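Local coordinates for protein alpha-11 giardin (Giardia intestinalis, PDB 2II2) that binds calcium as an annexin, probably also acidic phospholipids, and may take part in attachment of the parasite and in organising its cytoskeleton, at residues V179-T184 and D188-I193; H165-A170 and H195-L200; I97-L102 and L222-Y227; V91-A96 and A252-A257; K86-V91 and D130-T135. All coordinates share one frame; numbering follows the deposited sequence.

Interaction 1 (V179-T184 and D188-I193); sequences VRLIIT and DEYKEI
Tyr190 reaches from helix 187-201 into the flank of helix 175-184 and meets Leu181 and Ile182, which both border the CE1 side of its ring. With CG swung opposite the backbone N (chi1 -161°), the ring extends toward the other helix. Its hydroxyl end is the closer-packed part: Tyr190 OH lies 4.0 Å from Ile182 CG1, and Tyr190 CE1 is 4.2 Å from the same CG1, an approach that is oblique to the ring. The looser part is at the ring edge, where Leu181 CD2 stands 4.4 Å from Tyr190 CE1, near the ring plane. On the solvent side the partly exposed Glu189 does not touch helix 175-184 and accepts instead from the backbone N of Arg153 and Gly154. The contact pairs consecutive annexin helices across a short turn. No hydrogen bond crosses between the segments; one edge of the buried ring packs on aliphatic groups while OH is held by His226 ND1 on helix 216-230, a polar anchor on a third helix.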
# COMPACT_ATOMS: atom_id res chain seq x y z
N VAL A 179 4.11 18.60 -3.61
CA VAL A 179 3.53 17.40 -4.17
C VAL A 179 3.83 17.35 -5.67
O VAL A 179 4.24 16.30 -6.19
CB VAL A 179 2.02 17.34 -3.90
CG1 VAL A 179 1.41 16.18 -4.67
CG2 VAL A 179 1.78 17.15 -2.42
N ARG A 180 3.61 18.45 -6.39
CA ARG A 180 3.83 18.45 -7.83
C ARG A 180 5.27 18.09 -8.13
O ARG A 180 5.52 17.28 -9.04
CB ARG A 180 3.48 19.80 -8.40
CG ARG A 180 3.63 19.90 -9.88
CD ARG A 180 3.09 21.25 -10.34
NE ARG A 180 1.71 21.47 -9.92
CZ ARG A 180 0.64 21.00 -10.56
NH1 ARG A 180 0.76 20.24 -11.64
NH2 ARG A 180 -0.57 21.26 -10.09
N LEU A 181 6.21 18.71 -7.39
CA LEU A 181 7.63 18.40 -7.64
C LEU A 181 7.92 16.92 -7.53
O LEU A 181 8.51 16.31 -8.44
CB LEU A 181 8.51 19.22 -6.70
CG LEU A 181 10.03 19.20 -6.92
CD1 LEU A 181 10.63 20.42 -6.27
CD2 LEU A 181 10.68 17.93 -6.36
N ILE A 182 7.46 16.33 -6.42
CA ILE A 182 7.76 14.92 -6.19
C ILE A 182 7.06 14.01 -7.21
O ILE A 182 7.68 13.15 -7.82
CB ILE A 182 7.36 14.52 -4.76
CG1 ILE A 182 8.23 15.26 -3.74
CG2 ILE A 182 7.53 13.04 -4.55
CD1 ILE A 182 7.73 15.15 -2.31
N ILE A 183 5.75 14.23 -7.39
CA ILE A 183 4.95 13.36 -8.26
C ILE A 183 5.35 13.40 -9.74
O ILE A 183 5.16 12.40 -10.44
CB ILE A 183 3.41 13.67 -8.12
CG1 ILE A 183 2.88 13.30 -6.74
CG2 ILE A 183 2.60 13.11 -9.31
CD1 ILE A 183 2.77 11.84 -6.51
N THR A 184 5.89 14.53 -10.19
CA THR A 184 6.25 14.66 -11.60
C THR A 184 7.72 14.42 -11.87
O THR A 184 8.15 14.54 -13.02
CB THR A 184 5.87 16.05 -12.18
OG1 THR A 184 6.63 17.07 -11.52
CG2 THR A 184 4.38 16.36 -12.04
N ASP A 188 15.37 9.22 -12.51
CA ASP A 188 16.76 9.64 -12.68
C ASP A 188 17.00 11.01 -12.05
O ASP A 188 17.97 11.20 -11.31
CB ASP A 188 17.15 9.66 -14.16
CG ASP A 188 17.38 8.27 -14.75
OD1 ASP A 188 17.32 7.25 -14.04
OD2 ASP A 188 17.64 8.21 -15.97
N GLU A 189 16.15 11.98 -12.38
CA GLU A 189 16.33 13.30 -11.80
C GLU A 189 16.09 13.30 -10.29
O GLU A 189 16.80 13.98 -9.56
CB GLU A 189 15.42 14.32 -12.45
CG GLU A 189 15.91 14.72 -13.82
CD GLU A 189 15.29 16.00 -14.39
OE1 GLU A 189 14.24 16.46 -13.85
OE2 GLU A 189 15.82 16.50 -15.43
N TYR A 190 15.10 12.54 -9.83
CA TYR A 190 14.82 12.55 -8.41
C TYR A 190 15.96 11.98 -7.55
O TYR A 190 16.21 12.47 -6.45
CB TYR A 190 13.51 11.80 -8.06
CG TYR A 190 13.01 12.20 -6.70
CD1 TYR A 190 12.39 13.43 -6.52
CD2 TYR A 190 13.20 11.39 -5.59
CE1 TYR A 190 11.93 13.84 -5.26
CE2 TYR A 190 12.75 11.76 -4.33
CZ TYR A 190 12.12 13.01 -4.16
OH TYR A 190 11.65 13.43 -2.92
N LYS A 191 16.64 10.96 -8.05
CA LYS A 191 17.79 10.43 -7.31
C LYS A 191 18.80 11.57 -7.08
O LYS A 191 19.39 11.70 -5.99
CB LYS A 191 18.45 9.32 -8.12
CG LYS A 191 19.54 8.57 -7.37
CD LYS A 191 20.15 7.43 -8.17
CE LYS A 191 21.13 6.66 -7.29
NZ LYS A 191 21.68 5.51 -8.04
N GLU A 192 19.00 12.40 -8.12
CA GLU A 192 19.91 13.53 -8.01
C GLU A 192 19.38 14.65 -7.08
O GLU A 192 20.14 15.23 -6.30
CB GLU A 192 20.20 14.08 -9.39
CG GLU A 192 20.89 13.05 -10.27
CD GLU A 192 20.76 13.30 -11.77
OE1 GLU A 192 20.18 14.33 -12.18
OE2 GLU A 192 21.23 12.43 -12.55
N ILE A 193 18.07 14.93 -7.15
CA ILE A 193 17.44 15.93 -6.30
C ILE A 193 17.59 15.52 -4.84
O ILE A 193 17.94 16.35 -3.98
CB ILE A 193 15.96 16.13 -6.69
CG1 ILE A 193 15.86 16.78 -8.08
CG2 ILE A 193 15.21 16.91 -5.61
CD1 ILE A 193 14.45 16.64 -8.68

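Interaction 2 (H165-A170 and H195-L200)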
# COMPACT_ATOMS: atom_id res chain seq x y z
N HIS A 165 13.39 24.85 0.90
CA HIS A 165 12.64 26.04 1.26
C HIS A 165 11.29 25.70 1.88
O HIS A 165 10.91 26.23 2.92
CB HIS A 165 12.44 26.93 0.06
CG HIS A 165 11.72 28.18 0.39
ND1 HIS A 165 12.31 29.20 1.10
CD2 HIS A 165 10.44 28.56 0.16
CE1 HIS A 165 11.43 30.17 1.29
NE2 HIS A 165 10.29 29.81 0.72
N ASN A 166 10.57 24.82 1.20
CA ASN A 166 9.23 24.48 1.66
C ASN A 166 9.21 23.59 2.87
O ASN A 166 8.41 23.82 3.78
CB ASN A 166 8.44 23.84 0.54
CG ASN A 166 7.94 24.85 -0.48
OD1 ASN A 166 7.00 25.60 -0.19
ND2 ASN A 166 8.57 24.90 -1.65
N LEU A 167 10.11 22.62 2.93
CA LEU A 167 10.08 21.67 4.05
C LEU A 167 10.73 22.19 5.32
O LEU A 167 10.33 21.79 6.41
CB LEU A 167 10.71 20.31 3.68
CG LEU A 167 10.00 19.56 2.56
CD1 LEU A 167 10.80 18.33 2.16
CD2 LEU A 167 8.59 19.15 2.93
N ILE A 168 11.74 23.03 5.17
CA ILE A 168 12.51 23.46 6.33
C ILE A 168 12.36 24.94 6.64
O ILE A 168 12.11 25.29 7.79
CB ILE A 168 14.01 23.09 6.20
CG1 ILE A 168 14.16 21.58 5.98
CG2 ILE A 168 14.76 23.52 7.47
CD1 ILE A 168 15.57 21.10 5.79
N ASP A 169 12.50 25.80 5.63
CA ASP A 169 12.69 27.23 5.87
C ASP A 169 11.42 28.06 5.98
O ASP A 169 11.37 28.99 6.80
CB ASP A 169 13.63 27.80 4.81
CG ASP A 169 14.99 27.10 4.79
OD1 ASP A 169 15.46 26.62 5.85
OD2 ASP A 169 15.56 27.04 3.71
N ALA A 170 10.43 27.77 5.15
CA ALA A 170 9.22 28.62 5.04
C ALA A 170 8.38 28.56 6.30
O ALA A 170 8.41 27.55 6.96
CB ALA A 170 8.39 28.17 3.86
N HIS A 195 19.85 13.48 -3.47
CA HIS A 195 21.21 13.62 -3.01
C HIS A 195 21.55 15.07 -2.74
O HIS A 195 22.17 15.39 -1.71
CB HIS A 195 22.16 13.04 -4.05
CG HIS A 195 23.60 13.32 -3.76
ND1 HIS A 195 24.23 12.87 -2.62
CD2 HIS A 195 24.54 13.99 -4.47
CE1 HIS A 195 25.49 13.24 -2.63
NE2 HIS A 195 25.71 13.93 -3.74
N ARG A 196 21.15 15.96 -3.64
CA ARG A 196 21.47 17.39 -3.46
C ARG A 196 20.80 17.92 -2.19
O ARG A 196 21.41 18.73 -1.46
CB ARG A 196 21.03 18.19 -4.69
CG ARG A 196 21.87 17.97 -5.97
CD ARG A 196 21.52 18.97 -7.05
NE ARG A 196 22.35 20.18 -7.06
CZ ARG A 196 23.50 20.31 -7.73
NH1 ARG A 196 23.97 19.31 -8.46
NH2 ARG A 196 24.18 21.45 -7.67
N PHE A 197 19.57 17.47 -1.92
CA PHE A 197 18.88 17.92 -0.71
C PHE A 197 19.68 17.49 0.52
O PHE A 197 19.84 18.25 1.46
CB PHE A 197 17.48 17.31 -0.66
CG PHE A 197 16.69 17.72 0.57
CD1 PHE A 197 15.80 18.78 0.50
CD2 PHE A 197 16.82 17.04 1.76
CE1 PHE A 197 15.05 19.15 1.58
CE2 PHE A 197 16.06 17.38 2.89
CZ PHE A 197 15.17 18.45 2.79
N GLU A 198 20.18 16.27 0.53
CA GLU A 198 20.93 15.75 1.68
C GLU A 198 22.21 16.57 1.88
O GLU A 198 22.58 16.90 3.00
CB GLU A 198 21.24 14.27 1.51
CG GLU A 198 19.99 13.41 1.69
CD GLU A 198 20.26 11.93 1.76
OE1 GLU A 198 21.39 11.50 1.47
OE2 GLU A 198 19.31 11.21 2.12
N VAL A 199 22.87 16.94 0.78
CA VAL A 199 24.08 17.72 0.86
C VAL A 199 23.76 19.13 1.37
O VAL A 199 24.45 19.66 2.24
CB VAL A 199 24.80 17.79 -0.51
CG1 VAL A 199 25.98 18.78 -0.48
CG2 VAL A 199 25.29 16.40 -0.93
N LEU A 200 22.72 19.74 0.82
CA LEU A 200 22.32 21.10 1.19
C LEU A 200 21.90 21.24 2.66
O LEU A 200 22.14 22.28 3.31
CB LEU A 200 21.13 21.52 0.32
CG LEU A 200 21.33 22.00 -1.11
CD1 LEU A 200 19.99 22.25 -1.78
CD2 LEU A 200 22.13 23.29 -1.12
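This is a sparse apolar contact between the C-terminal end of helix 156-169 and the C-terminal half of helix 187-201, at the periphery of the molecule, its centre about 27 Å from the centre of the chain. A single aromatic ring spans the gap: Phe197 stretches out from helix 187-201 and receives a methyl group from each of two consecutive residues, Leu167 and Ile168. The closer is Ile168 CD1, 4.0 Å from Phe197 CZ at the far end of the ring, and Leu167 CD1 follows at 4.4 Å from Phe197 CE1. Both methyls approach obliquely. Phe197 CG lies opposite the backbone N (chi1 -180°), which carries the ring across toward Leu167 and Ile168. Annexins are built from four repeats of five helices each, and among the helices packed together here, helix 205-212 supplies another wall: Val205 and Ala208 touch Phe197, while Ala208 and Ile209 touch Leu167. Leu167 and Phe197 are thus buried, whereas Ile168 lies at the exposed margin. Helix 156-169 widens into a pi-type turn over 165-169 as it ends, and Ala170 N bonds to His165 O at 2.8 Å. Arg212 donates from NE to Leu167 O and from NH2 to Ala170 O, tying down the helix end.

Interaction 3 (I97-L102 and L222-Y227)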
# COMPACT_ATOMS: atom_id res chain seq x y z
N ILE A 97 -5.88 5.29 0.41
CA ILE A 97 -5.88 5.84 -0.95
C ILE A 97 -4.45 6.03 -1.45
O ILE A 97 -4.12 5.68 -2.58
CB ILE A 97 -6.66 7.19 -1.02
CG1 ILE A 97 -8.11 7.00 -0.53
CG2 ILE A 97 -6.63 7.71 -2.44
CD1 ILE A 97 -8.82 8.32 -0.19
N HIS A 98 -3.60 6.58 -0.59
CA HIS A 98 -2.21 6.79 -0.94
C HIS A 98 -1.50 5.51 -1.31
O HIS A 98 -0.76 5.44 -2.30
CB HIS A 98 -1.46 7.46 0.21
CG HIS A 98 -1.82 8.90 0.40
ND1 HIS A 98 -1.48 9.58 1.55
CD2 HIS A 98 -2.49 9.77 -0.38
CE1 HIS A 98 -1.93 10.82 1.46
NE2 HIS A 98 -2.53 10.97 0.28
N ASP A 99 -1.71 4.47 -0.51
CA ASP A 99 -1.07 3.18 -0.81
C ASP A 99 -1.39 2.75 -2.26
O ASP A 99 -0.54 2.28 -3.03
CB ASP A 99 -1.53 2.07 0.15
CG ASP A 99 -1.02 2.25 1.57
OD1 ASP A 99 -0.14 3.09 1.79
OD2 ASP A 99 -1.50 1.55 2.50
N VAL A 100 -2.66 2.90 -2.62
CA VAL A 100 -3.12 2.49 -3.92
C VAL A 100 -2.60 3.35 -5.07
O VAL A 100 -2.19 2.80 -6.07
CB VAL A 100 -4.65 2.41 -3.98
CG1 VAL A 100 -5.16 2.25 -5.41
CG2 VAL A 100 -5.13 1.26 -3.10
N VAL A 101 -2.69 4.68 -4.94
CA VAL A 101 -2.39 5.55 -6.07
C VAL A 101 -0.95 6.01 -6.12
O VAL A 101 -0.48 6.38 -7.21
CB VAL A 101 -3.36 6.77 -6.19
CG1 VAL A 101 -4.83 6.28 -6.22
CG2 VAL A 101 -3.14 7.83 -5.12
N LEU A 102 -0.25 6.01 -4.99
CA LEU A 102 1.15 6.43 -4.99
C LEU A 102 2.09 5.29 -5.36
O LEU A 102 3.14 5.53 -5.94
CB LEU A 102 1.54 7.04 -3.63
CG LEU A 102 0.74 8.29 -3.19
CD1 LEU A 102 1.30 8.80 -1.92
CD2 LEU A 102 0.75 9.40 -4.24
N LEU A 222 3.50 11.92 1.81
CA LEU A 222 4.63 12.55 1.14
C LEU A 222 5.84 11.66 1.16
O LEU A 222 6.57 11.57 0.19
CB LEU A 222 4.96 13.91 1.80
CG LEU A 222 3.99 15.03 1.47
CD1 LEU A 222 4.21 16.16 2.44
CD2 LEU A 222 4.19 15.51 0.00
N CYS A 223 6.09 10.98 2.29
CA CYS A 223 7.23 10.07 2.33
C CYS A 223 7.07 8.89 1.36
O CYS A 223 8.05 8.42 0.81
CB CYS A 223 7.46 9.54 3.74
SG CYS A 223 8.17 10.74 4.88
N ILE A 224 5.85 8.40 1.20
CA ILE A 224 5.62 7.31 0.26
C ILE A 224 5.94 7.76 -1.17
O ILE A 224 6.60 7.05 -1.96
CB ILE A 224 4.19 6.75 0.38
CG1 ILE A 224 4.06 5.94 1.67
CG2 ILE A 224 3.83 5.89 -0.82
CD1 ILE A 224 2.64 5.57 2.05
N ALA A 225 5.43 8.94 -1.54
CA ALA A 225 5.68 9.45 -2.89
C ALA A 225 7.17 9.69 -3.14
O ALA A 225 7.72 9.35 -4.20
CB ALA A 225 4.88 10.69 -3.16
N HIS A 226 7.83 10.28 -2.15
CA HIS A 226 9.29 10.47 -2.16
C HIS A 226 10.01 9.15 -2.36
O HIS A 226 10.83 9.00 -3.26
CB HIS A 226 9.66 11.12 -0.81
CG HIS A 226 11.09 10.94 -0.42
ND1 HIS A 226 12.13 11.56 -1.06
CD2 HIS A 226 11.63 10.16 0.54
CE1 HIS A 226 13.26 11.17 -0.50
NE2 HIS A 226 12.99 10.33 0.48
N TYR A 227 9.72 8.18 -1.51
CA TYR A 227 10.44 6.91 -1.59
C TYR A 227 10.14 6.15 -2.88
O TYR A 227 11.02 5.45 -3.36
CB TYR A 227 10.20 6.05 -0.35
CG TYR A 227 11.08 6.45 0.82
CD1 TYR A 227 10.55 6.75 2.06
CD2 TYR A 227 12.47 6.51 0.68
CE1 TYR A 227 11.37 7.10 3.15
CE2 TYR A 227 13.29 6.86 1.75
CZ TYR A 227 12.74 7.15 2.98
OH TYR A 227 13.59 7.45 4.02
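Ile224 has CG1 opposite its carbonyl carbon (chi1 -73°) and CG2 opposite the backbone N, and this splits its two branches between Asp99 and Leu102. Leu102, with CG likewise opposite the carbonyl carbon, turns toward the same isoleucine. The contact joins helix 94-102 to helix 216-230 near the middle of the annexin molecule, the short segments running nearly parallel at 19° with their axes 10.2 Å apart. Leu102 and Ile224 cross at about a right angle, Leu102 CB resting 3.8 Å from Ile224 CG2. Farther out, Leu102 CD1 slides over the small Ala225, whose CB is 4.2 Å away; the backbones come together here, with Leu102 CA 5.8 Å from Ala225 CA. Asp99 starts out pointing away, yet the end of its side chain comes nearer helix 216-230. That charge is buried but well provided for: OD2 forms a salt bridge with Arg258 NE and OD1 another with Arg220 NH2, so two arginines fix the rotation of the group. Tyr238 and Ala239 on helix 232-244 also touch Ile224. Beside the paired charges, the methyl Ile224 CD1 sits against Asp99 OD1 at 3.7 Å.

Interaction 4 (V91-A96 and A252-A257); sequences VNDFRA and AYEQAA
Arg95 and Gln255 pass each other obliquely where the start of helix 94-102 faces helix 249-263. From CB, which points toward the other helix, the arginine chain runs extended through CG to NE, CG lying opposite the carbonyl carbon (chi1 -67°). The methylene CD makes the closest touch, 3.4 Å from Gln255 NE2, and also lies 3.8 Å from Gln255 CD. One atom on, NE donates to a water at 3.0 Å, and that water in turn donates to Gln255 OE1 at 2.8 Å. At the tip, the guanidinium plane is only 11° from that of the Gln255 amide, but the amide nitrogen stands oblique to it and the two do not stack; the arginine side chain also touches Met251 and Arg258 of helix 249-263. A second water donates to both Asp93 OD2, at 2.8 Å, and Glu254 OE2, at 2.7 Å. Asp93 is also the N-cap of helix 94-102, its OD1 accepting a weak bond from Ala96 N. The Glu254 side chain is about 11 Å from that of Glu66, a calcium ligand in another crystal structure of this annexin; no calcium is bound in this model. No direct hydrogen bond joins the segments. The shared water between Asp93 OD2 and Glu254 OE2, 4.3 Å apart, would ease their mutual repulsion; the helix start may favour a charged Asp93, while the neighbouring carboxylate would oppose it.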
# COMPACT_ATOMS: atom_id res chain seq x y z
N VAL A 91 -15.32 8.73 6.36
CA VAL A 91 -14.26 9.76 6.33
C VAL A 91 -13.10 9.19 5.48
O VAL A 91 -12.69 8.04 5.66
CB VAL A 91 -13.79 10.15 7.73
CG1 VAL A 91 -12.67 11.16 7.66
CG2 VAL A 91 -14.95 10.69 8.57
N ASN A 92 -12.58 9.98 4.55
CA ASN A 92 -11.52 9.48 3.68
C ASN A 92 -10.32 8.96 4.46
O ASN A 92 -9.76 9.67 5.30
CB ASN A 92 -11.05 10.53 2.69
CG ASN A 92 -12.11 10.85 1.66
OD1 ASN A 92 -12.92 10.00 1.27
ND2 ASN A 92 -12.10 12.09 1.18
N ASP A 93 -9.95 7.72 4.18
CA ASP A 93 -8.74 7.13 4.76
C ASP A 93 -7.63 7.38 3.75
O ASP A 93 -7.42 6.62 2.76
CB ASP A 93 -8.93 5.62 4.96
CG ASP A 93 -7.69 4.93 5.51
OD1 ASP A 93 -6.65 5.60 5.60
OD2 ASP A 93 -7.76 3.74 5.84
N PHE A 94 -6.93 8.51 3.93
CA PHE A 94 -5.87 8.84 3.01
C PHE A 94 -4.75 7.81 3.01
O PHE A 94 -4.08 7.64 1.98
CB PHE A 94 -5.29 10.23 3.31
CG PHE A 94 -6.16 11.35 2.84
CD1 PHE A 94 -6.69 12.23 3.76
CD2 PHE A 94 -6.46 11.52 1.50
CE1 PHE A 94 -7.50 13.31 3.35
CE2 PHE A 94 -7.28 12.59 1.08
CZ PHE A 94 -7.79 13.48 2.00
N ARG A 95 -4.51 7.15 4.14
CA ARG A 95 -3.42 6.17 4.14
C ARG A 95 -3.68 5.10 3.06
O ARG A 95 -2.79 4.73 2.31
CB ARG A 95 -3.25 5.50 5.50
CG ARG A 95 -2.77 6.42 6.58
CD ARG A 95 -2.46 5.63 7.84
NE ARG A 95 -1.82 6.45 8.85
CZ ARG A 95 -2.45 7.29 9.66
NH1 ARG A 95 -3.77 7.43 9.61
NH2 ARG A 95 -1.76 8.01 10.55
N ALA A 96 -4.93 4.63 3.01
CA ALA A 96 -5.31 3.57 2.08
C ALA A 96 -5.33 4.08 0.63
O ALA A 96 -4.88 3.40 -0.29
CB ALA A 96 -6.66 2.98 2.45
N ALA A 252 -2.40 -0.55 13.18
CA ALA A 252 -1.15 -1.14 12.71
C ALA A 252 -1.45 -2.42 11.91
O ALA A 252 -0.86 -2.65 10.84
CB ALA A 252 -0.29 -1.49 13.88
N TYR A 253 -2.35 -3.26 12.41
CA TYR A 253 -2.63 -4.52 11.75
C TYR A 253 -3.43 -4.30 10.47
O TYR A 253 -3.18 -4.97 9.45
CB TYR A 253 -3.41 -5.47 12.67
CG TYR A 253 -2.59 -6.17 13.72
CD1 TYR A 253 -2.06 -5.46 14.81
CD2 TYR A 253 -2.40 -7.56 13.67
CE1 TYR A 253 -1.32 -6.10 15.80
CE2 TYR A 253 -1.66 -8.22 14.69
CZ TYR A 253 -1.15 -7.47 15.74
OH TYR A 253 -0.42 -8.10 16.72
N GLU A 254 -4.36 -3.34 10.51
CA GLU A 254 -5.10 -2.98 9.31
C GLU A 254 -4.17 -2.55 8.17
O GLU A 254 -4.30 -3.00 7.03
CB GLU A 254 -6.05 -1.84 9.66
CG GLU A 254 -6.82 -1.23 8.56
CD GLU A 254 -7.54 0.04 9.01
OE1 GLU A 254 -7.09 0.72 9.98
OE2 GLU A 254 -8.55 0.37 8.36
N GLN A 255 -3.26 -1.64 8.48
CA GLN A 255 -2.31 -1.14 7.49
C GLN A 255 -1.38 -2.26 7.01
O GLN A 255 -1.17 -2.44 5.78
CB GLN A 255 -1.49 -0.00 8.08
CG GLN A 255 -2.30 1.22 8.39
CD GLN A 255 -1.55 2.20 9.25
OE1 GLN A 255 -0.32 2.29 9.18
NE2 GLN A 255 -2.28 3.00 10.00
N ALA A 256 -0.85 -3.05 7.93
CA ALA A 256 0.06 -4.11 7.54
C ALA A 256 -0.65 -5.14 6.65
O ALA A 256 -0.05 -5.67 5.72
CB ALA A 256 0.66 -4.76 8.76
N ALA A 257 -1.91 -5.45 6.97
CA ALA A 257 -2.69 -6.38 6.16
C ALA A 257 -2.86 -5.86 4.74
O ALA A 257 -2.69 -6.61 3.77
CB ALA A 257 -4.04 -6.65 6.81
O HOH W 1 -8.95 3.09 8.30
O HOH W 2 0.74 4.87 9.27

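Interaction 5 (K86-V91 and D130-T135); sequences KAMKNV and DQIPLT
Met88, following an Ala87 that packs on Ala96 and Ile97 of helix 94-102, reaches Gln131 and Ile132 from the end of helix 76-89 and does the touching for its segment. It leaves with CG opposite the carbonyl carbon and then bends at its last torsion (chi3 67°), which turns the methyl CE into the angle between its two partners. CE lies 3.5 Å from Gln131 OE1 and 3.7 Å from Gln131 CB, while Ile132 CG1 and CD1 also lie 4.0 Å from CE. Two helix ends of the annexin fold thus meet here, helix 76-89 and helix 124-131, each passing into a loop. The carbonyl of Met88 carries the polar half of the contact: a water donates to Met88 O at 2.8 Å and to Gln131 OE1 at 2.7 Å, so the glutamine oxygen is bridged to the backbone while it also borders the methyl. Farther along the chain, Asn92 comes back to Gln131, its ND2 donating to the backbone O. Ile132 is covered further by Phe94 of helix 94-102 and by Ser139 and Cys142 of helix 137-147.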
# COMPACT_ATOMS: atom_id res chain seq x y z
N LYS A 86 -13.58 1.29 -0.01
CA LYS A 86 -13.67 1.24 1.44
C LYS A 86 -13.11 2.52 2.06
O LYS A 86 -13.66 3.07 3.02
CB LYS A 86 -12.93 0.03 1.99
CG LYS A 86 -12.99 -0.07 3.48
CD LYS A 86 -12.15 -1.20 4.03
CE LYS A 86 -12.37 -1.29 5.54
NZ LYS A 86 -11.42 -2.19 6.24
N ALA A 87 -12.00 2.98 1.50
CA ALA A 87 -11.34 4.16 2.03
C ALA A 87 -12.20 5.41 1.92
O ALA A 87 -12.04 6.33 2.71
CB ALA A 87 -10.03 4.38 1.28
N MET A 88 -13.06 5.47 0.92
CA MET A 88 -13.83 6.69 0.66
C MET A 88 -15.28 6.62 1.14
O MET A 88 -16.01 7.60 1.07
CB MET A 88 -13.78 7.03 -0.82
CG MET A 88 -12.37 7.38 -1.25
SD MET A 88 -12.18 7.92 -2.94
CE MET A 88 -13.06 9.47 -2.88
N LYS A 89 -15.69 5.46 1.62
CA LYS A 89 -17.08 5.25 2.01
C LYS A 89 -17.54 6.22 3.10
O LYS A 89 -18.65 6.79 3.03
CB LYS A 89 -17.29 3.81 2.45
CG LYS A 89 -18.76 3.51 2.77
CD LYS A 89 -18.96 2.09 3.30
CE LYS A 89 -20.44 1.82 3.54
NZ LYS A 89 -21.24 1.86 2.28
N ASN A 90 -16.71 6.39 4.13
CA ASN A 90 -17.01 7.32 5.22
C ASN A 90 -15.91 8.39 5.23
O ASN A 90 -15.60 8.93 4.18
CB ASN A 90 -17.20 6.53 6.53
CG ASN A 90 -18.34 5.50 6.43
OD1 ASN A 90 -19.50 5.87 6.26
ND2 ASN A 90 -18.00 4.22 6.49
N VAL A 91 -15.32 8.73 6.36
CA VAL A 91 -14.26 9.76 6.33
C VAL A 91 -13.10 9.19 5.48
O VAL A 91 -12.69 8.04 5.66
CB VAL A 91 -13.79 10.15 7.73
CG1 VAL A 91 -12.67 11.16 7.66
CG2 VAL A 91 -14.95 10.69 8.57
N ASP A 130 -15.16 15.20 -6.60
CA ASP A 130 -16.37 15.40 -5.81
C ASP A 130 -16.16 15.18 -4.30
O ASP A 130 -16.85 15.81 -3.49
CB ASP A 130 -17.49 14.49 -6.29
CG ASP A 130 -18.26 15.07 -7.45
OD1 ASP A 130 -18.60 16.28 -7.39
OD2 ASP A 130 -18.52 14.32 -8.41
N GLN A 131 -15.23 14.30 -3.93
CA GLN A 131 -15.17 13.80 -2.56
C GLN A 131 -13.90 14.16 -1.78
O GLN A 131 -13.83 13.89 -0.59
CB GLN A 131 -15.38 12.28 -2.51
CG GLN A 131 -16.73 11.82 -3.02
CD GLN A 131 -16.91 10.31 -2.95
OE1 GLN A 131 -16.48 9.68 -1.99
NE2 GLN A 131 -17.55 9.74 -3.96
N ILE A 132 -12.90 14.71 -2.48
CA ILE A 132 -11.62 15.07 -1.86
C ILE A 132 -11.30 16.53 -2.15
O ILE A 132 -10.67 16.83 -3.17
CB ILE A 132 -10.44 14.17 -2.37
CG1 ILE A 132 -10.77 12.69 -2.13
CG2 ILE A 132 -9.16 14.53 -1.63
CD1 ILE A 132 -9.70 11.72 -2.69
N PRO A 133 -11.73 17.43 -1.26
CA PRO A 133 -11.37 18.85 -1.43
C PRO A 133 -9.86 19.01 -1.43
O PRO A 133 -9.14 18.25 -0.75
CB PRO A 133 -11.97 19.51 -0.18
CG PRO A 133 -13.11 18.62 0.18
CD PRO A 133 -12.60 17.23 -0.10
N LEU A 134 -9.40 19.98 -2.21
CA LEU A 134 -7.96 20.26 -2.32
C LEU A 134 -7.49 21.23 -1.27
O LEU A 134 -7.66 22.45 -1.43
CB LEU A 134 -7.58 20.74 -3.71
CG LEU A 134 -7.55 19.62 -4.76
CD1 LEU A 134 -7.43 20.17 -6.18
CD2 LEU A 134 -6.42 18.62 -4.49
N THR A 135 -6.94 20.71 -0.19
CA THR A 135 -6.51 21.54 0.92
C THR A 135 -5.08 21.10 1.31
O THR A 135 -4.09 21.82 1.12
CB THR A 135 -7.52 21.43 2.10
OG1 THR A 135 -7.69 20.05 2.47
CG2 THR A 135 -8.90 22.03 1.71
O HOH W 3 -18.19 8.10 -0.58

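Overall arrangement
Interactions 1 and 2 both use helix 187-201, with centres about 13 Å apart, and interaction 1 also meets interaction 3, where Tyr190 OH lies 2.7 Å from His226 ND1 and Ile182 packs on the backbone of Ala225 and His226. Interaction 3 is central, about 8 Å from the centre of the chain. Helix 94-102 carries it into interaction 4, about 12 Å away between centres, and Ile97 CG1 packs on Ala87 CB of interaction 5 at 3.7 Å. Interactions 4 and 5 share Val91 and are joined by the bond from Asp93 N to Ala87 O, 2.9 Å. Of the five, interaction 4 alone comes near a calcium ligand, Glu66; interaction 2 lies about 29 Å from interaction 4, centre to centre.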